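Side-chain contacts in HigA antitoxin (Streptococcus pneumoniae TIGR4, PDB 6AF4), which is the antitoxin of a toxin-antitoxin pair, probably neutralising its partner toxin by direct binding, and probably binds DNA through a helix-turn-helix domain: residues S8-K11 with D12-E16; E16-S19 with K20-L24; I23-S26 with D27-A31; M33-L36 with I37-R40. All coordinates share one frame; numbering follows the deposited sequence.

Interaction 1 (S8-K11 with D12-E16)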
ATOM      1  N   SER H   8     -26.986  -0.236 -20.122  1.00 49.20           N
ATOM      2  CA  SER H   8     -25.831  -1.040 -19.736  1.00 43.69           C
ATOM      3  C   SER H   8     -25.578  -1.088 -18.229  1.00 48.42           C
ATOM      4  O   SER H   8     -25.758  -0.097 -17.517  1.00 39.64           O
ATOM      5  CB  SER H   8     -24.575  -0.514 -20.437  1.00 45.71           C
ATOM      6  OG  SER H   8     -24.826  -0.198 -21.795  1.00 55.34           O
ATOM      7  N   ASN H   9     -25.162  -2.258 -17.758  1.00 41.29           N
ATOM      8  CA  ASN H   9     -24.720  -2.435 -16.386  1.00 40.43           C
ATOM      9  C   ASN H   9     -23.345  -1.802 -16.208  1.00 43.48           C
ATOM     10  O   ASN H   9     -22.509  -1.854 -17.112  1.00 41.29           O
ATOM     11  CB  ASN H   9     -24.685  -3.925 -16.027  1.00 44.53           C
ATOM     12  CG  ASN H   9     -24.452  -4.176 -14.542  1.00 44.00           C
ATOM     13  OD1 ASN H   9     -23.652  -3.496 -13.893  1.00 45.41           O
ATOM     14  ND2 ASN H   9     -25.151  -5.163 -14.000  1.00 46.79           N
ATOM     15  N   TRP H  10     -23.117  -1.209 -15.038  1.00 38.11           N
ATOM     16  CA  TRP H  10     -21.868  -0.515 -14.749  1.00 37.50           C
ATOM     17  C   TRP H  10     -20.661  -1.453 -14.766  1.00 37.31           C
ATOM     18  O   TRP H  10     -19.576  -1.058 -15.189  1.00 35.85           O
ATOM     19  CB  TRP H  10     -21.970   0.201 -13.398  1.00 41.47           C
ATOM     20  CG  TRP H  10     -20.655   0.573 -12.766  1.00 29.15           C
ATOM     21  CD1 TRP H  10     -20.175   0.137 -11.567  1.00 31.68           C
ATOM     22  CD2 TRP H  10     -19.657   1.460 -13.304  1.00 29.67           C
ATOM     23  NE1 TRP H  10     -18.943   0.699 -11.321  1.00 36.69           N
ATOM     24  CE2 TRP H  10     -18.607   1.504 -12.362  1.00 33.38           C
ATOM     25  CE3 TRP H  10     -19.560   2.209 -14.475  1.00 35.11           C
ATOM     26  CZ2 TRP H  10     -17.465   2.284 -12.574  1.00 33.13           C
ATOM     27  CZ3 TRP H  10     -18.426   2.978 -14.676  1.00 36.25           C
ATOM     28  CH2 TRP H  10     -17.394   3.009 -13.731  1.00 36.99           C
ATOM     29  N   LYS H  11     -20.852  -2.690 -14.313  1.00 36.85           N
ATOM     30  CA  LYS H  11     -19.788  -3.693 -14.341  1.00 39.51           C
ATOM     31  C   LYS H  11     -19.222  -3.877 -15.749  1.00 40.64           C
ATOM     32  O   LYS H  11     -18.015  -4.028 -15.923  1.00 48.02           O
ATOM     33  CB  LYS H  11     -20.293  -5.036 -13.817  1.00 41.74           C
ATOM     34  CG  LYS H  11     -20.783  -5.016 -12.385  1.00 42.17           C
ATOM     35  CD  LYS H  11     -21.241  -6.399 -11.960  1.00 51.18           C
ATOM     36  CE  LYS H  11     -21.933  -6.362 -10.610  1.00 56.00           C
ATOM     37  NZ  LYS H  11     -21.000  -5.939  -9.533  1.00 61.51           N
ATOM     38  N   ASP H  12     -20.099  -3.868 -16.748  1.00 42.08           N
ATOM     39  CA  ASP H  12     -19.673  -3.995 -18.139  1.00 39.78           C
ATOM     40  C   ASP H  12     -19.010  -2.715 -18.631  1.00 42.48           C
ATOM     41  O   ASP H  12     -17.933  -2.754 -19.228  1.00 46.56           O
ATOM     42  CB  ASP H  12     -20.859  -4.341 -19.037  1.00 42.13           C
ATOM     43  CG  ASP H  12     -21.528  -5.641 -18.643  1.00 48.97           C
ATOM     44  OD1 ASP H  12     -20.837  -6.533 -18.105  1.00 50.16           O
ATOM     45  OD2 ASP H  12     -22.751  -5.768 -18.870  1.00 46.20           O
ATOM     46  N   VAL H  13     -19.661  -1.584 -18.380  1.00 37.17           N
ATOM     47  CA  VAL H  13     -19.127  -0.285 -18.772  1.00 39.61           C
ATOM     48  C   VAL H  13     -17.736  -0.052 -18.181  1.00 43.44           C
ATOM     49  O   VAL H  13     -16.826   0.406 -18.874  1.00 46.22           O
ATOM     50  CB  VAL H  13     -20.074   0.851 -18.338  1.00 44.71           C
ATOM     51  CG1 VAL H  13     -19.415   2.213 -18.527  1.00 44.27           C
ATOM     52  CG2 VAL H  13     -21.384   0.763 -19.111  1.00 37.37           C
ATOM     53  N   ARG H  14     -17.575  -0.394 -16.905  1.00 40.73           N
ATOM     54  CA  ARG H  14     -16.303  -0.231 -16.205  1.00 40.60           C
ATOM     55  C   ARG H  14     -15.193  -1.078 -16.828  1.00 43.75           C
ATOM     56  O   ARG H  14     -14.062  -0.618 -16.997  1.00 40.35           O
ATOM     57  CB  ARG H  14     -16.465  -0.595 -14.726  1.00 37.05           C
ATOM     58  CG  ARG H  14     -15.249  -0.299 -13.873  1.00 37.64           C
ATOM     59  CD  ARG H  14     -15.453  -0.757 -12.437  1.00 36.05           C
ATOM     60  NE  ARG H  14     -14.537  -0.077 -11.526  1.00 41.75           N
ATOM     61  CZ  ARG H  14     -14.046  -0.616 -10.415  1.00 43.74           C
ATOM     62  NH1 ARG H  14     -14.375  -1.854 -10.074  1.00 40.20           N
ATOM     63  NH2 ARG H  14     -13.219   0.084  -9.651  1.00 43.25           N
ATOM     64  N   ALA H  15     -15.527  -2.318 -17.166  1.00 43.77           N
ATOM     65  CA  ALA H  15     -14.563  -3.244 -17.745  1.00 40.31           C
ATOM     66  C   ALA H  15     -14.087  -2.775 -19.118  1.00 41.65           C
ATOM     67  O   ALA H  15     -12.948  -3.030 -19.505  1.00 44.49           O
ATOM     68  CB  ALA H  15     -15.164  -4.641 -17.839  1.00 32.28           C
ATOM     69  N   GLU H  16     -14.960  -2.089 -19.851  1.00 39.03           N
ATOM     70  CA  GLU H  16     -14.636  -1.635 -21.202  1.00 43.54           C
ATOM     71  C   GLU H  16     -13.789  -0.364 -21.228  1.00 46.39           C
ATOM     72  O   GLU H  16     -12.895  -0.226 -22.062  1.00 49.63           O
ATOM     73  CB  GLU H  16     -15.918  -1.413 -22.010  1.00 40.20           C
ATOM     74  CG  GLU H  16     -16.692  -2.690 -22.310  1.00 49.41           C
ATOM     75  CD  GLU H  16     -17.823  -2.473 -23.301  1.00 57.91           C
ATOM     76  OE1 GLU H  16     -18.099  -1.304 -23.646  1.00 54.87           O
ATOM     77  OE2 GLU H  16     -18.436  -3.474 -23.736  1.00 56.42           O
TER
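Arg14 lays its aliphatic chain against the indole of Trp10, one helical turn earlier, the two side chains meeting at a slant. CB of Arg14 stands over one face of the indole, 3.7 Å from the centroid of the six-membered ring of Trp10 and 10° off the ring normal, a CH-pi contact. Farther along, CD of Arg14 lies 3.6 Å from CZ2 of Trp10, and the guanidinium plane is turned 31° from that of the indole. Because CG is anti to the backbone N (chi1 -173°) and the chain runs extended to NE, the charged group is delivered beyond the ring. Val13 comes to the same indole at about a right angle, with its CG1 4.0 Å from CZ3 of Trp10; its other methyl, CG2, touches CB of Ser8 at 3.7 Å.

The start of the helix is capped by Asn9, whose OD1 accepts from N of Lys11 at 2.9 Å. The backbone O of Asn9 takes N of Val13 at 3.1 Å, the first i to i+4 bond where strand 6-9 gives way to helix 10-17. Asn9 also pairs in an antiparallel ladder with a strand of the other protein of the assembly.

The polar ends are taken up by other groups: Trp10 NE1 by an acidic side chain of that other protein, Arg14 NE by a polar one, and Arg14 NH2 by a salt bridge to Asp27 of the same chain. Packing on the indole thus probably helps hold the guanidinium where it serves both proteins.

Interaction 2 (E16-S19 with K20-L24)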
ATOM      1  N   GLU H  16     -14.960  -2.089 -19.851  1.00 39.03           N
ATOM      2  CA  GLU H  16     -14.636  -1.635 -21.202  1.00 43.54           C
ATOM      3  C   GLU H  16     -13.789  -0.364 -21.228  1.00 46.39           C
ATOM      4  O   GLU H  16     -12.895  -0.226 -22.062  1.00 49.63           O
ATOM      5  CB  GLU H  16     -15.918  -1.413 -22.010  1.00 40.20           C
ATOM      6  CG  GLU H  16     -16.692  -2.690 -22.310  1.00 49.41           C
ATOM      7  CD  GLU H  16     -17.823  -2.473 -23.301  1.00 57.91           C
ATOM      8  OE1 GLU H  16     -18.099  -1.304 -23.646  1.00 54.87           O
ATOM      9  OE2 GLU H  16     -18.436  -3.474 -23.736  1.00 56.42           O
ATOM     10  N   LEU H  17     -14.078   0.567 -20.323  1.00 42.20           N
ATOM     11  CA  LEU H  17     -13.425   1.874 -20.335  1.00 38.44           C
ATOM     12  C   LEU H  17     -12.112   1.933 -19.550  1.00 38.16           C
ATOM     13  O   LEU H  17     -11.347   2.889 -19.685  1.00 39.41           O
ATOM     14  CB  LEU H  17     -14.385   2.932 -19.790  1.00 44.80           C
ATOM     15  CG  LEU H  17     -15.705   3.096 -20.542  1.00 37.73           C
ATOM     16  CD1 LEU H  17     -16.532   4.208 -19.924  1.00 40.28           C
ATOM     17  CD2 LEU H  17     -15.443   3.375 -22.011  1.00 46.33           C
ATOM     18  N   PHE H  18     -11.850   0.919 -18.732  1.00 43.56           N
ATOM     19  CA  PHE H  18     -10.679   0.946 -17.857  1.00 42.42           C
ATOM     20  C   PHE H  18      -9.830  -0.312 -17.985  1.00 42.02           C
ATOM     21  O   PHE H  18     -10.354  -1.412 -18.166  1.00 43.08           O
ATOM     22  CB  PHE H  18     -11.106   1.131 -16.397  1.00 41.52           C
ATOM     23  CG  PHE H  18     -11.841   2.414 -16.139  1.00 38.73           C
ATOM     24  CD1 PHE H  18     -11.147   3.585 -15.882  1.00 38.36           C
ATOM     25  CD2 PHE H  18     -13.224   2.450 -16.148  1.00 37.67           C
ATOM     26  CE1 PHE H  18     -11.818   4.767 -15.649  1.00 38.99           C
ATOM     27  CE2 PHE H  18     -13.903   3.630 -15.913  1.00 41.45           C
ATOM     28  CZ  PHE H  18     -13.200   4.791 -15.662  1.00 39.54           C
ATOM     29  N   SER H  19      -8.516  -0.140 -17.887  1.00 39.53           N
ATOM     30  CA  SER H  19      -7.596  -1.269 -17.913  1.00 43.18           C
ATOM     31  C   SER H  19      -7.692  -2.046 -16.608  1.00 45.69           C
ATOM     32  O   SER H  19      -8.177  -1.518 -15.606  1.00 47.55           O
ATOM     33  CB  SER H  19      -6.159  -0.795 -18.149  1.00 47.54           C
ATOM     34  OG  SER H  19      -5.713   0.043 -17.098  1.00 56.02           O
ATOM     35  N   LYS H  20      -7.249  -3.301 -16.629  1.00 48.48           N
ATOM     36  CA  LYS H  20      -7.222  -4.138 -15.430  1.00 51.14           C
ATOM     37  C   LYS H  20      -6.473  -3.437 -14.298  1.00 46.74           C
ATOM     38  O   LYS H  20      -6.870  -3.508 -13.135  1.00 47.88           O
ATOM     39  CB  LYS H  20      -6.569  -5.488 -15.726  1.00 53.63           C
ATOM     40  CG  LYS H  20      -7.400  -6.421 -16.601  1.00 58.99           C
ATOM     41  CD  LYS H  20      -6.632  -7.707 -16.902  1.00 68.64           C
ATOM     42  CE  LYS H  20      -7.523  -8.775 -17.527  1.00 65.38           C
ATOM     43  NZ  LYS H  20      -7.946  -8.431 -18.916  1.00 65.70           N
ATOM     44  N   GLU H  21      -5.393  -2.754 -14.661  1.00 51.71           N
ATOM     45  CA  GLU H  21      -4.579  -1.978 -13.733  1.00 48.27           C
ATOM     46  C   GLU H  21      -5.345  -0.836 -13.072  1.00 49.00           C
ATOM     47  O   GLU H  21      -5.277  -0.649 -11.861  1.00 51.82           O
ATOM     48  CB  GLU H  21      -3.365  -1.421 -14.479  1.00 69.66           C
ATOM     49  CG  GLU H  21      -2.678  -0.250 -13.800  1.00 73.53           C
ATOM     50  CD  GLU H  21      -1.908   0.597 -14.796  1.00 87.83           C
ATOM     51  OE1 GLU H  21      -2.085   0.379 -16.015  1.00 96.71           O
ATOM     52  OE2 GLU H  21      -1.140   1.482 -14.365  1.00 92.39           O
ATOM     53  N   GLU H  22      -6.064  -0.069 -13.883  1.00 49.87           N
ATOM     54  CA  GLU H  22      -6.802   1.090 -13.395  1.00 43.11           C
ATOM     55  C   GLU H  22      -7.917   0.678 -12.451  1.00 45.70           C
ATOM     56  O   GLU H  22      -8.222   1.381 -11.491  1.00 49.42           O
ATOM     57  CB  GLU H  22      -7.384   1.883 -14.564  1.00 43.53           C
ATOM     58  CG  GLU H  22      -6.357   2.700 -15.314  1.00 50.27           C
ATOM     59  CD  GLU H  22      -6.889   3.237 -16.626  1.00 60.66           C
ATOM     60  OE1 GLU H  22      -7.688   2.532 -17.283  1.00 55.73           O
ATOM     61  OE2 GLU H  22      -6.508   4.367 -16.999  1.00 61.70           O
ATOM     62  N   ILE H  23      -8.516  -0.474 -12.732  1.00 46.40           N
ATOM     63  CA  ILE H  23      -9.613  -0.987 -11.926  1.00 43.78           C
ATOM     64  C   ILE H  23      -9.124  -1.445 -10.555  1.00 46.86           C
ATOM     65  O   ILE H  23      -9.751  -1.149  -9.538  1.00 49.63           O
ATOM     66  CB  ILE H  23     -10.334  -2.146 -12.646  1.00 43.70           C
ATOM     67  CG1 ILE H  23     -11.152  -1.602 -13.818  1.00 43.62           C
ATOM     68  CG2 ILE H  23     -11.240  -2.910 -11.688  1.00 32.72           C
ATOM     69  CD1 ILE H  23     -11.817  -2.674 -14.651  1.00 47.08           C
ATOM     70  N   LEU H  24      -7.995  -2.145 -10.524  1.00 45.37           N
ATOM     71  CA  LEU H  24      -7.447  -2.634  -9.264  1.00 50.42           C
ATOM     72  C   LEU H  24      -7.074  -1.462  -8.351  1.00 55.82           C
ATOM     73  O   LEU H  24      -7.385  -1.471  -7.158  1.00 52.26           O
ATOM     74  CB  LEU H  24      -6.233  -3.526  -9.522  1.00 52.32           C
ATOM     75  CG  LEU H  24      -5.936  -4.688  -8.565  1.00 61.41           C
ATOM     76  CD1 LEU H  24      -4.667  -5.380  -9.023  1.00 59.80           C
ATOM     77  CD2 LEU H  24      -5.825  -4.263  -7.098  1.00 65.68           C
TER
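Glu22 reaches back over the start of its own helix to Ser19, and the chain from CB to OE1 follows the cap residue. CB of Glu22 sits 3.5 Å from OG of Ser19, CG comes to 3.3 Å from that same OG, and CD of Glu22 is 3.4 Å from it. The chain bends back at its first torsion, CG lying anti to the carbonyl carbon (chi1 -75°), and then runs extended, which brings the carboxylate beside the last residue of the turn. There OE1 of Glu22 accepts the backbone N-H of Ser19 at 2.9 Å, a nearly straight bond (168°) that meets the oxygen on its anti side. OG of Ser19 gives the same OE1 a second, weak bond at 3.2 Å. This oxygen also lies at the edge of the Phe18 ring, near the ring plane, while the carboxylate and ring planes stand 67° apart. The other oxygen, OE2, forms a salt bridge with a basic side chain of the other protein in the assembly.

The exchange is reciprocal, since N of Glu22 donates to OG of Ser19 at 3.2 Å. Just outside the cap, CB of Phe18 packs on CG1 of Ile23 at 3.8 Å, and N of Ile23 donates to O of Ser19. Ser19 and Glu22 therefore form a capping box, and Phe18 with Ile23, the residue before the cap and the one four beyond it, adds the apolar contact of a hydrophobic staple at the N terminus of helix 20-40.

Interaction 3 (I23-S26 with D27-A31)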
ATOM      1  N   ILE H  23      -8.516  -0.474 -12.732  1.00 46.40           N
ATOM      2  CA  ILE H  23      -9.613  -0.987 -11.926  1.00 43.78           C
ATOM      3  C   ILE H  23      -9.124  -1.445 -10.555  1.00 46.86           C
ATOM      4  O   ILE H  23      -9.751  -1.149  -9.538  1.00 49.63           O
ATOM      5  CB  ILE H  23     -10.334  -2.146 -12.646  1.00 43.70           C
ATOM      6  CG1 ILE H  23     -11.152  -1.602 -13.818  1.00 43.62           C
ATOM      7  CG2 ILE H  23     -11.240  -2.910 -11.688  1.00 32.72           C
ATOM      8  CD1 ILE H  23     -11.817  -2.674 -14.651  1.00 47.08           C
ATOM      9  N   LEU H  24      -7.995  -2.145 -10.524  1.00 45.37           N
ATOM     10  CA  LEU H  24      -7.447  -2.634  -9.264  1.00 50.42           C
ATOM     11  C   LEU H  24      -7.074  -1.462  -8.351  1.00 55.82           C
ATOM     12  O   LEU H  24      -7.385  -1.471  -7.158  1.00 52.26           O
ATOM     13  CB  LEU H  24      -6.233  -3.526  -9.522  1.00 52.32           C
ATOM     14  CG  LEU H  24      -5.936  -4.688  -8.565  1.00 61.41           C
ATOM     15  CD1 LEU H  24      -4.667  -5.380  -9.023  1.00 59.80           C
ATOM     16  CD2 LEU H  24      -5.825  -4.263  -7.098  1.00 65.68           C
ATOM     17  N   GLU H  25      -6.420  -0.451  -8.913  1.00 51.49           N
ATOM     18  CA  GLU H  25      -6.050   0.723  -8.129  1.00 49.26           C
ATOM     19  C   GLU H  25      -7.281   1.511  -7.704  1.00 49.57           C
ATOM     20  O   GLU H  25      -7.293   2.137  -6.645  1.00 53.75           O
ATOM     21  CB  GLU H  25      -5.098   1.619  -8.912  1.00 44.16           C
ATOM     22  CG  GLU H  25      -3.733   1.011  -9.104  1.00 46.78           C
ATOM     23  CD  GLU H  25      -2.772   1.962  -9.768  1.00 55.03           C
ATOM     24  OE1 GLU H  25      -2.998   3.188  -9.687  1.00 55.06           O
ATOM     25  OE2 GLU H  25      -1.795   1.482 -10.373  1.00 63.77           O
ATOM     26  N   SER H  26      -8.317   1.478  -8.535  1.00 50.66           N
ATOM     27  CA  SER H  26      -9.581   2.109  -8.187  1.00 46.01           C
ATOM     28  C   SER H  26     -10.241   1.359  -7.038  1.00 47.46           C
ATOM     29  O   SER H  26     -10.786   1.973  -6.121  1.00 44.91           O
ATOM     30  CB  SER H  26     -10.515   2.158  -9.396  1.00 46.37           C
ATOM     31  OG  SER H  26     -11.776   2.696  -9.041  1.00 47.09           O
ATOM     32  N   ASP H  27     -10.181   0.029  -7.090  1.00 42.59           N
ATOM     33  CA  ASP H  27     -10.767  -0.810  -6.047  1.00 44.62           C
ATOM     34  C   ASP H  27     -10.085  -0.592  -4.698  1.00 48.83           C
ATOM     35  O   ASP H  27     -10.723  -0.682  -3.650  1.00 46.28           O
ATOM     36  CB  ASP H  27     -10.692  -2.291  -6.431  1.00 45.10           C
ATOM     37  CG  ASP H  27     -11.795  -2.705  -7.390  1.00 50.52           C
ATOM     38  OD1 ASP H  27     -12.801  -1.971  -7.500  1.00 52.09           O
ATOM     39  OD2 ASP H  27     -11.661  -3.771  -8.029  1.00 52.89           O
ATOM     40  N   MET H  28      -8.789  -0.303  -4.728  1.00 51.97           N
ATOM     41  CA  MET H  28      -8.048  -0.044  -3.500  1.00 44.93           C
ATOM     42  C   MET H  28      -8.441   1.304  -2.908  1.00 45.36           C
ATOM     43  O   MET H  28      -8.603   1.431  -1.695  1.00 46.28           O
ATOM     44  CB  MET H  28      -6.540  -0.092  -3.754  1.00 52.36           C
ATOM     45  CG  MET H  28      -5.702   0.185  -2.512  1.00 50.61           C
ATOM     46  SD  MET H  28      -6.120  -0.903  -1.129  1.00 48.90           S
ATOM     47  CE  MET H  28      -5.518  -2.479  -1.730  1.00 52.19           C
ATOM     48  N   ARG H  29      -8.600   2.307  -3.768  1.00 43.88           N
ATOM     49  CA  ARG H  29      -8.991   3.637  -3.313  1.00 43.98           C
ATOM     50  C   ARG H  29     -10.384   3.627  -2.688  1.00 44.03           C
ATOM     51  O   ARG H  29     -10.615   4.287  -1.679  1.00 54.09           O
ATOM     52  CB  ARG H  29      -8.944   4.646  -4.464  1.00 44.08           C
ATOM     53  CG  ARG H  29      -7.537   5.030  -4.900  1.00 40.39           C
ATOM     54  CD  ARG H  29      -7.539   6.306  -5.733  1.00 44.94           C
ATOM     55  NE  ARG H  29      -8.337   6.177  -6.950  1.00 52.09           N
ATOM     56  CZ  ARG H  29      -7.891   5.648  -8.087  1.00 48.15           C
ATOM     57  NH1 ARG H  29      -6.649   5.191  -8.168  1.00 47.65           N
ATOM     58  NH2 ARG H  29      -8.688   5.572  -9.144  1.00 48.83           N
ATOM     59  N   VAL H  30     -11.310   2.878  -3.276  1.00 46.71           N
ATOM     60  CA  VAL H  30     -12.659   2.823  -2.726  1.00 51.41           C
ATOM     61  C   VAL H  30     -12.684   1.992  -1.445  1.00 48.50           C
ATOM     62  O   VAL H  30     -13.474   2.268  -0.546  1.00 46.70           O
ATOM     63  CB  VAL H  30     -13.695   2.256  -3.741  1.00 45.96           C
ATOM     64  CG1 VAL H  30     -13.614   3.004  -5.066  1.00 46.59           C
ATOM     65  CG2 VAL H  30     -13.508   0.764  -3.954  1.00 46.74           C
ATOM     66  N   ALA H  31     -11.806   0.993  -1.356  1.00 48.40           N
ATOM     67  CA  ALA H  31     -11.733   0.143  -0.170  1.00 49.03           C
ATOM     68  C   ALA H  31     -11.265   0.953   1.034  1.00 52.06           C
ATOM     69  O   ALA H  31     -11.753   0.771   2.151  1.00 47.55           O
ATOM     70  CB  ALA H  31     -10.805  -1.035  -0.413  1.00 34.13           C
TER
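Arg29 folds back over the preceding turn and lays one face of its guanidinium on the backbone of Glu25 and Ser26. O of Glu25 lies 3.4 Å above the guanidinium plane of Arg29, toward its rim, and CA of Ser26 is on this same face. NH2 of Arg29 also touches CB of Ser26 at 3.9 Å. A bend at chi3 (-60°) turns the group back along the helix instead of letting it run straight out.

Among the charges, OE1 of Glu25 and NH1 of Arg29 are 4.4 Å apart, opposite in sign yet beyond a salt bridge. The guanidinium has a stronger partner, an acidic side chain of the other protein, which forms a salt bridge with NE. OE2 of Glu25 has a long, weak ion pair with Lys78 of the second subunit.

Backbone bonds give the regular i to i+4 bonding of an alpha helix, here the first half of helix 20-40: Asp27 N donates to Ile23 O at 2.8 Å, Met28 N to Leu24 O at 3.0 Å, and Val30 N to Ser26 O, also at 3.0 Å.

Among the side-chain packing contacts, Ile23 and Asp27 lie side by side and point the same way, CG2 of Ile23 resting 3.8 Å from OD2 of Asp27. The other carboxylate oxygen, OD1, is taken by the salt bridge to Arg14, which also makes a weak hydrogen bond to OG of Ser26; that hydroxyl is hydrogen-bonded to an acidic side chain of the other protein as well.

Interaction 4 (M33-L36 with I37-R40)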
ATOM      1  N   MET H  33     -11.471   4.401   1.130  1.00 46.55           N
ATOM      2  CA  MET H  33     -12.551   5.359   1.333  1.00 55.84           C
ATOM      3  C   MET H  33     -13.685   4.721   2.126  1.00 55.10           C
ATOM      4  O   MET H  33     -14.265   5.353   3.004  1.00 56.02           O
ATOM      5  CB  MET H  33     -13.077   5.887  -0.005  1.00 58.83           C
ATOM      6  CG  MET H  33     -12.253   7.015  -0.607  1.00 56.19           C
ATOM      7  SD  MET H  33     -12.935   7.633  -2.164  1.00 69.81           S
ATOM      8  CE  MET H  33     -12.155   6.537  -3.344  1.00 45.57           C
ATOM      9  N   SER H  34     -13.986   3.462   1.814  1.00 57.02           N
ATOM     10  CA  SER H  34     -15.055   2.730   2.490  1.00 59.34           C
ATOM     11  C   SER H  34     -14.810   2.610   3.988  1.00 67.86           C
ATOM     12  O   SER H  34     -15.700   2.888   4.791  1.00 72.05           O
ATOM     13  CB  SER H  34     -15.217   1.336   1.887  1.00 55.92           C
ATOM     14  OG  SER H  34     -15.735   1.411   0.571  1.00 60.33           O
ATOM     15  N   GLU H  35     -13.602   2.191   4.355  1.00 64.80           N
ATOM     16  CA  GLU H  35     -13.243   2.024   5.758  1.00 66.37           C
ATOM     17  C   GLU H  35     -13.414   3.327   6.532  1.00 68.04           C
ATOM     18  O   GLU H  35     -13.933   3.330   7.647  1.00 67.08           O
ATOM     19  CB  GLU H  35     -11.805   1.519   5.891  1.00 55.30           C
ATOM     20  CG  GLU H  35     -11.582   0.112   5.351  1.00 63.44           C
ATOM     21  CD  GLU H  35     -12.388  -0.944   6.091  1.00 71.86           C
ATOM     22  OE1 GLU H  35     -12.764  -0.706   7.258  1.00 73.20           O
ATOM     23  OE2 GLU H  35     -12.643  -2.016   5.500  1.00 76.64           O
ATOM     24  N   LEU H  36     -12.988   4.432   5.928  1.00 62.18           N
ATOM     25  CA  LEU H  36     -13.114   5.742   6.556  1.00 61.98           C
ATOM     26  C   LEU H  36     -14.575   6.161   6.673  1.00 69.49           C
ATOM     27  O   LEU H  36     -14.959   6.849   7.616  1.00 75.12           O
ATOM     28  CB  LEU H  36     -12.325   6.787   5.770  1.00 54.82           C
ATOM     29  CG  LEU H  36     -10.810   6.577   5.796  1.00 58.87           C
ATOM     30  CD1 LEU H  36     -10.104   7.600   4.930  1.00 66.49           C
ATOM     31  CD2 LEU H  36     -10.300   6.642   7.221  1.00 54.80           C
ATOM     32  N   ILE H  37     -15.386   5.742   5.706  1.00 68.47           N
ATOM     33  CA  ILE H  37     -16.810   6.049   5.714  1.00 71.69           C
ATOM     34  C   ILE H  37     -17.571   5.161   6.699  1.00 72.79           C
ATOM     35  O   ILE H  37     -18.378   5.650   7.491  1.00 77.87           O
ATOM     36  CB  ILE H  37     -17.420   5.895   4.307  1.00 74.92           C
ATOM     37  CG1 ILE H  37     -16.903   6.998   3.383  1.00 68.96           C
ATOM     38  CG2 ILE H  37     -18.939   5.933   4.364  1.00 73.87           C
ATOM     39  CD1 ILE H  37     -17.123   6.708   1.918  1.00 67.87           C
ATOM     40  N   GLU H  38     -17.294   3.860   6.655  1.00 75.50           N
ATOM     41  CA  GLU H  38     -17.940   2.899   7.548  1.00 73.55           C
ATOM     42  C   GLU H  38     -17.480   3.078   8.992  1.00 77.60           C
ATOM     43  O   GLU H  38     -18.040   2.482   9.909  1.00 79.83           O
ATOM     44  CB  GLU H  38     -17.667   1.464   7.089  1.00 72.97           C
ATOM     45  CG  GLU H  38     -18.316   1.103   5.760  1.00 82.82           C
ATOM     46  CD  GLU H  38     -17.880  -0.256   5.234  1.00 89.04           C
ATOM     47  OE1 GLU H  38     -16.676  -0.430   4.946  1.00 95.30           O
ATOM     48  OE2 GLU H  38     -18.746  -1.149   5.104  1.00 95.49           O
ATOM     49  N   ALA H  39     -16.431   3.870   9.186  1.00 76.61           N
ATOM     50  CA  ALA H  39     -16.026   4.289  10.521  1.00 76.80           C
ATOM     51  C   ALA H  39     -16.838   5.495  11.001  1.00 81.88           C
ATOM     52  O   ALA H  39     -17.129   5.620  12.191  1.00 83.79           O
ATOM     53  CB  ALA H  39     -14.538   4.604  10.548  1.00 68.44           C
ATOM     54  N   ARG H  40     -17.184   6.386  10.073  1.00 80.52           N
ATOM     55  CA  ARG H  40     -17.767   7.683  10.426  1.00 79.78           C
ATOM     56  C   ARG H  40     -19.249   7.681  10.799  1.00 82.20           C
ATOM     57  O   ARG H  40     -19.632   8.244  11.827  1.00 77.76           O
ATOM     58  CB  ARG H  40     -17.555   8.667   9.277  1.00 78.01           C
ATOM     59  CG  ARG H  40     -16.205   9.350   9.301  1.00 78.58           C
ATOM     60  CD  ARG H  40     -16.131  10.463   8.275  1.00 78.56           C
ATOM     61  NE  ARG H  40     -16.058   9.949   6.912  1.00 87.73           N
ATOM     62  CZ  ARG H  40     -16.201  10.701   5.826  1.00 89.05           C
ATOM     63  NH1 ARG H  40     -16.430  12.002   5.947  1.00 96.39           N
ATOM     64  NH2 ARG H  40     -16.118  10.154   4.621  1.00 80.79           N
TER
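Arg40 turns the edge of its guanidinium to the backbone O of Leu36, which lies in the plane of the group. NE of Arg40 makes a weak hydrogen bond to this O of Leu36 at 3.4 Å, with an N-H...O angle of 150°, and the Arg40 backbone N adds another weak one. The bend at chi3 (-72°) swings NE back toward that carbonyl, with CG of Arg40 also close, 3.3 Å from O of Leu36. The other end of the group is claimed by Glu65, through a salt bridge from NH2.

The like-charged carboxylates of Glu35 and Glu38 come close, with OE2 of Glu35 4.4 Å from OE1 of Glu38. This may raise the proton affinity of both somewhat, though for Glu35 a long, weak ion pair with Lys85 would offset it. CB of Ser34 touches OE1 of Glu38 at 3.8 Å. Ser34 OG bonds back to the backbone O of Val30 and to a polar side chain of the other protein, while Ile37 meets an aromatic side chain of that protein.

Within the helix-turn-helix region, this part of the helix packs Leu36 on Ile61 of helix 58-65 and on Val79 of helix 73-82.

In the fold
Followed from the N terminus, each contact is local, joining residues about one turn apart, and none crosses another. Interaction 1 spans the change from strand 6-9 to helix 10-17; interaction 2 begins at the Glu16 it shares with interaction 1 and closes the bend into helix 20-40. Interaction 3 overlaps interaction 2 at Ile23 and Leu24, and interaction 4 follows farther along the same helix, its centre about 14 Å from that of interaction 3. The two helices are tied together where interaction 1 meets interaction 3, through the salt bridge from Arg14 NH2 to Asp27 OD1. Interactions 2 and 3 both touch the second subunit, whereas interaction 4 leads into the helix-turn-helix region.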